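Local coordinates for ABC transporter, substrate binding protein (PDB 3EAF) that probably binds a solute outside the cell and delivers it to the membrane components of an ABC transporter, at residues Thr14-Asp19 and Tyr57-Thr62. Residues are numbered along the deposited sequence; the frame is centred on the assembly and turned at random.
Sequences TGPTSD and YAYNPT
Thr17 presses its methyl group onto the phenol ring of Tyr59 at the buried end of the contact. CG2 stands 3.7 Å from the centroid of the Tyr59 ring and 10° off its normal, a CH-pi contact over the middle of the face. With CG2 anti to the carbonyl carbon, OG1 falls between the backbone N and that carbon (chi1 67°) and comes 3.2 Å from Tyr59 CD1; it is held there by hydrogen bonds to Asp12 and Trp83. Trp83 also meets the Tyr59 ring, the two planes steeply inclined. Pro16 adds its CD, 3.7 Å from Tyr59 CB. Each segment runs from a strand-to-helix connection into the start of the helix, 3-11 to 18-38 and 47-56 to 61-74, and they meet at the ends of neighbouring parallel strands in one alpha/beta lobe of the periplasmic-binding-protein fold. An alanine in place of Tyr59 would probably leave the Thr17 methyl without its aromatic platform and open a gap beside Trp83. The backbones are equally tight at Gly15 and Ala58, whose CA atoms are 4.0 Å apart; a CB on Gly15 would run into Ala58 O. Packing thins only past this point, at the exposed Thr14, where OG1 lies 3.6 Å from Ala58 CB and is hydrogen-bonded to Asp56. Beyond the ring, Tyr59 OH hydrogen-bonds a glycerol, probably from the crystallisation liquor.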
# COMPACT_ATOMS: atom_id res chain seq x y z
N THR A 14 14.82 -8.25 -1.91
CA THR A 14 15.32 -9.63 -1.98
C THR A 14 14.56 -10.61 -1.08
O THR A 14 14.79 -11.82 -1.16
CB THR A 14 16.83 -9.69 -1.62
OG1 THR A 14 17.06 -9.01 -0.38
CG2 THR A 14 17.68 -9.07 -2.74
N GLY A 15 13.68 -10.09 -0.23
CA GLY A 15 12.94 -10.91 0.73
C GLY A 15 11.57 -11.39 0.28
O GLY A 15 11.25 -11.35 -0.92
N PRO A 16 10.73 -11.84 1.23
CA PRO A 16 9.45 -12.49 0.92
C PRO A 16 8.37 -11.56 0.36
O PRO A 16 7.34 -12.04 -0.12
CB PRO A 16 9.02 -13.06 2.27
CG PRO A 16 9.63 -12.13 3.27
CD PRO A 16 10.96 -11.76 2.69
N THR A 17 8.60 -10.24 0.44
CA THR A 17 7.67 -9.29 -0.16
C THR A 17 8.34 -8.51 -1.31
O THR A 17 7.84 -7.47 -1.73
CB THR A 17 7.06 -8.31 0.89
OG1 THR A 17 8.07 -7.44 1.41
CG2 THR A 17 6.34 -9.06 2.03
N SER A 18 9.44 -9.05 -1.83
CA SER A 18 10.12 -8.43 -2.97
C SER A 18 9.35 -8.60 -4.29
O SER A 18 9.61 -7.89 -5.26
CB SER A 18 11.57 -8.90 -3.11
OG SER A 18 11.66 -10.31 -3.22
N ASP A 19 8.40 -9.54 -4.32
CA ASP A 19 7.46 -9.66 -5.44
C ASP A 19 6.80 -8.30 -5.76
O ASP A 19 6.60 -7.96 -6.94
CB ASP A 19 6.40 -10.76 -5.20
CG ASP A 19 5.63 -10.61 -3.87
OD1 ASP A 19 5.86 -9.65 -3.10
OD2 ASP A 19 4.78 -11.49 -3.59
N TYR A 57 16.29 -4.24 3.32
CA TYR A 57 16.24 -4.96 4.60
C TYR A 57 15.58 -6.33 4.49
O TYR A 57 15.51 -7.07 5.49
CB TYR A 57 15.59 -4.10 5.69
CG TYR A 57 14.08 -4.13 5.76
CD1 TYR A 57 13.42 -4.66 6.87
CD2 TYR A 57 13.30 -3.61 4.73
CE1 TYR A 57 12.03 -4.68 6.96
CE2 TYR A 57 11.90 -3.62 4.80
CZ TYR A 57 11.28 -4.16 5.92
OH TYR A 57 9.91 -4.17 6.01
N ALA A 58 15.10 -6.66 3.29
CA ALA A 58 14.51 -7.98 2.98
C ALA A 58 13.38 -8.43 3.93
O ALA A 58 13.24 -9.63 4.21
CB ALA A 58 15.63 -9.05 2.89
N TYR A 59 12.60 -7.47 4.42
CA TYR A 59 11.46 -7.71 5.33
C TYR A 59 11.87 -8.24 6.70
O TYR A 59 11.03 -8.65 7.50
CB TYR A 59 10.43 -8.64 4.68
CG TYR A 59 8.99 -8.34 5.01
CD1 TYR A 59 8.40 -7.14 4.62
CD2 TYR A 59 8.20 -9.26 5.71
CE1 TYR A 59 7.06 -6.86 4.91
CE2 TYR A 59 6.87 -8.99 6.02
CZ TYR A 59 6.31 -7.79 5.61
OH TYR A 59 4.99 -7.53 5.91
N ASN A 60 13.17 -8.23 6.97
CA ASN A 60 13.75 -8.71 8.22
C ASN A 60 13.63 -7.63 9.31
O ASN A 60 14.21 -6.54 9.17
CB ASN A 60 15.22 -9.10 7.98
CG ASN A 60 15.89 -9.69 9.21
OD1 ASN A 60 15.65 -9.27 10.35
ND2 ASN A 60 16.78 -10.66 8.98
N PRO A 61 12.87 -7.91 10.38
CA PRO A 61 12.60 -6.93 11.45
C PRO A 61 13.82 -6.51 12.27
O PRO A 61 13.85 -5.39 12.79
CB PRO A 61 11.57 -7.63 12.34
CG PRO A 61 11.71 -9.06 12.04
CD PRO A 61 12.18 -9.19 10.63
N THR A 62 14.81 -7.40 12.40
CA THR A 62 16.06 -7.07 13.08
C THR A 62 16.82 -6.05 12.25
O THR A 62 17.25 -5.00 12.76
CB THR A 62 16.93 -8.33 13.31
OG1 THR A 62 16.18 -9.28 14.08
CG2 THR A 62 18.24 -7.99 14.07